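Local coordinates for amino acid ABC transporter, periplasmic amino acid-binding protein, putative (Streptococcus pneumoniae, PDB 4I62) that binds L-arginine and probably delivers it to a membrane ABC transporter for uptake, as a putative membrane-anchored substrate-binding lipoprotein, at residues K40-L45 / G100-A105. Numbering follows the deposited sequence.
Sequences KLVVAL and GKADLA
Val42 and Asp103 grip each other through both polar groups of the Val42 backbone, and they illustrate how a side chain can begin a parallel strand pairing that the main chain then continues. The amide of Val42 points almost straight at the carboxylate of Asp103, N to OD2 2.9 Å with 172° at the hydrogen, and meets that oxygen on its anti side. Asp103 CG lies anti to its own carbonyl carbon (chi1 -60°), a torsion that with chi2 sets OD2 against the Val42 backbone, beside Val42 CB. The carbonyl of Val42 answers with two bonds. Asp103 N reaches Val42 O at 2.8 Å but is bent and tilted from the carbonyl plane, whereas Leu104 N lies in that plane, 3.2 Å from Val42 O. Two residues on from Val42, Ala44 N bonds to Leu104 O at 2.9 Å, and parallel bridges pair Val43 with Leu104 and Ala44 with Ala105.

Apolar side chains meet on both faces of the pairing. On one, Leu41 CD1 lies 3.9 Å from Leu104 CD1, and the two side chains cross obliquely; Val43 lies on the same side as Leu104. On the other, the methyls of Ala44 and Ala102 meet, CB to CB 3.7 Å, and Val42 CG1 borders Ala102.

Further out, Lys38 forms a salt bridge with Asp103 OD2, which would be expected to favour the charged carboxylate. Helix 90-98 packs on Ala44 and Ala105, and ends in a Schellman motif at Gly100, where the chain leaves the helix and heads for strand 104-105. Strand 82-87 bonds to the other edge of strand 40-45, making it the middle strand of a 2-1-3 parallel sheet. Helix 90-98 thus forms part of the connection from 82-87 across to 104-105, an order characteristic of the type II periplasmic binding protein fold.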
ATOM      1  N   LYS A  40      23.040  -7.948   0.561  1.00 13.53           N
ATOM      2  CA  LYS A  40      21.610  -8.038   0.853  1.00 13.70           C
ATOM      3  C   LYS A  40      20.928  -6.720   0.529  1.00 12.70           C
ATOM      4  O   LYS A  40      21.579  -5.688   0.496  1.00 13.81           O
ATOM      5  CB  LYS A  40      21.339  -8.459   2.293  1.00 16.41           C
ATOM      6  CG  LYS A  40      21.795  -7.484   3.317  1.00 20.38           C
ATOM      7  CD  LYS A  40      21.567  -8.122   4.684  1.00 23.19           C
ATOM      8  CE  LYS A  40      21.895  -7.176   5.801  1.00 26.89           C
ATOM      9  NZ  LYS A  40      21.673  -7.868   7.109  1.00 26.05           N
ATOM     10  N   LEU A  41      19.644  -6.822   0.226  1.00 12.24           N
ATOM     11  CA  LEU A  41      18.785  -5.699  -0.121  1.00 10.83           C
ATOM     12  C   LEU A  41      17.750  -5.598   0.996  1.00 11.64           C
ATOM     13  O   LEU A  41      16.980  -6.533   1.197  1.00 12.36           O
ATOM     14  CB  LEU A  41      18.072  -5.979  -1.456  1.00 10.96           C
ATOM     15  CG  LEU A  41      17.057  -4.919  -1.921  1.00 11.22           C
ATOM     16  CD1 LEU A  41      17.764  -3.655  -2.358  1.00 12.00           C
ATOM     17  CD2 LEU A  41      16.182  -5.493  -3.026  1.00 10.88           C
ATOM     18  N   VAL A  42      17.711  -4.479   1.718  1.00 10.70           N
ATOM     19  CA  VAL A  42      16.774  -4.307   2.829  1.00 10.73           C
ATOM     20  C   VAL A  42      15.562  -3.513   2.372  1.00  9.56           C
ATOM     21  O   VAL A  42      15.695  -2.384   1.908  1.00 10.48           O
ATOM     22  CB  VAL A  42      17.462  -3.601   4.022  1.00 12.22           C
ATOM     23  CG1 VAL A  42      16.482  -3.490   5.187  1.00 12.79           C
ATOM     24  CG2 VAL A  42      18.728  -4.352   4.490  1.00 13.61           C
ATOM     25  N   VAL A  43      14.391  -4.132   2.455  1.00  9.16           N
ATOM     26  CA  VAL A  43      13.143  -3.535   1.956  1.00  8.11           C
ATOM     27  C   VAL A  43      12.195  -3.256   3.118  1.00  8.79           C
ATOM     28  O   VAL A  43      11.765  -4.172   3.819  1.00  9.55           O
ATOM     29  CB  VAL A  43      12.479  -4.496   0.954  1.00  9.06           C
ATOM     30  CG1 VAL A  43      11.103  -3.952   0.495  1.00  9.87           C
ATOM     31  CG2 VAL A  43      13.374  -4.715  -0.293  1.00 10.42           C
ATOM     32  N   ALA A  44      11.873  -1.989   3.277  1.00  8.27           N
ATOM     33  CA  ALA A  44      10.895  -1.550   4.291  1.00  8.88           C
ATOM     34  C   ALA A  44       9.478  -1.682   3.765  1.00  7.86           C
ATOM     35  O   ALA A  44       9.200  -1.300   2.617  1.00  8.42           O
ATOM     36  CB  ALA A  44      11.168  -0.115   4.705  1.00 10.01           C
ATOM     37  N   LEU A  45       8.574  -2.166   4.612  1.00  8.05           N
ATOM     38  CA  LEU A  45       7.188  -2.319   4.209  1.00  7.63           C
ATOM     39  C   LEU A  45       6.293  -2.495   5.445  1.00  8.06           C
ATOM     40  O   LEU A  45       6.769  -2.857   6.524  1.00  8.81           O
ATOM     41  CB  LEU A  45       6.988  -3.471   3.224  1.00  8.51           C
ATOM     42  CG  LEU A  45       7.062  -4.893   3.771  1.00 12.13           C
ATOM     43  CD1 LEU A  45       6.785  -5.867   2.655  1.00 14.94           C
ATOM     44  CD2 LEU A  45       8.319  -5.292   4.535  1.00 14.00           C
ATOM     45  N   GLY A 100      18.536   5.793   5.715  1.00 17.58           N
ATOM     46  CA  GLY A 100      19.444   4.710   5.367  1.00 17.87           C
ATOM     47  C   GLY A 100      19.246   3.392   6.096  1.00 18.47           C
ATOM     48  O   GLY A 100      20.021   2.448   5.898  1.00 21.21           O
ATOM     49  N   LYS A 101      18.204   3.297   6.916  1.00 15.89           N
ATOM     50  CA  LYS A 101      17.907   2.055   7.622  1.00 17.21           C
ATOM     51  C   LYS A 101      17.320   0.965   6.713  1.00 16.10           C
ATOM     52  O   LYS A 101      17.317  -0.220   7.068  1.00 18.18           O
ATOM     53  CB  LYS A 101      16.962   2.346   8.786  1.00 17.76           C
ATOM     54  CG  LYS A 101      17.544   3.289   9.822  1.00 24.91           C
ATOM     55  CD  LYS A 101      16.462   3.868  10.727  1.00 31.47           C
ATOM     56  CE  LYS A 101      15.847   2.820  11.633  1.00 34.99           C
ATOM     57  NZ  LYS A 101      14.841   3.437  12.564  1.00 38.16           N
ATOM     58  N   ALA A 102      16.797   1.369   5.559  1.00 13.39           N
ATOM     59  CA  ALA A 102      16.361   0.434   4.522  1.00 11.61           C
ATOM     60  C   ALA A 102      16.831   0.966   3.180  1.00 10.27           C
ATOM     61  O   ALA A 102      17.035   2.178   3.027  1.00 12.92           O
ATOM     62  CB  ALA A 102      14.845   0.270   4.537  1.00 12.50           C
ATOM     63  N   ASP A 103      16.994   0.081   2.197  1.00 10.95           N
ATOM     64  CA  ASP A 103      17.431   0.479   0.860  1.00 10.82           C
ATOM     65  C   ASP A 103      16.281   0.897  -0.059  1.00 10.95           C
ATOM     66  O   ASP A 103      16.442   1.805  -0.886  1.00 11.63           O
ATOM     67  CB  ASP A 103      18.167  -0.691   0.211  1.00 11.16           C
ATOM     68  CG  ASP A 103      19.377  -1.107   1.012  1.00 14.26           C
ATOM     69  OD1 ASP A 103      20.176  -0.211   1.373  1.00 17.07           O
ATOM     70  OD2 ASP A 103      19.527  -2.312   1.335  1.00 14.47           O
ATOM     71  N   LEU A 104      15.144   0.214   0.061  1.00  9.41           N
ATOM     72  CA  LEU A 104      13.965   0.480  -0.773  1.00  8.82           C
ATOM     73  C   LEU A 104      12.744   0.451   0.121  1.00  8.11           C
ATOM     74  O   LEU A 104      12.726  -0.297   1.097  1.00  9.32           O
ATOM     75  CB  LEU A 104      13.764  -0.599  -1.859  1.00  8.62           C
ATOM     76  CG  LEU A 104      14.883  -0.766  -2.866  1.00  9.84           C
ATOM     77  CD1 LEU A 104      14.572  -1.946  -3.785  1.00 10.69           C
ATOM     78  CD2 LEU A 104      15.106   0.530  -3.679  1.00 11.18           C
ATOM     79  N   ALA A 105      11.729   1.212  -0.271  1.00  7.44           N
ATOM     80  CA  ALA A 105      10.376   1.007   0.244  1.00  7.94           C
ATOM     81  C   ALA A 105       9.570   0.389  -0.884  1.00  7.05           C
ATOM     82  O   ALA A 105       9.405   1.017  -1.938  1.00  8.37           O
ATOM     83  CB  ALA A 105       9.736   2.314   0.682  1.00  8.83           C
TER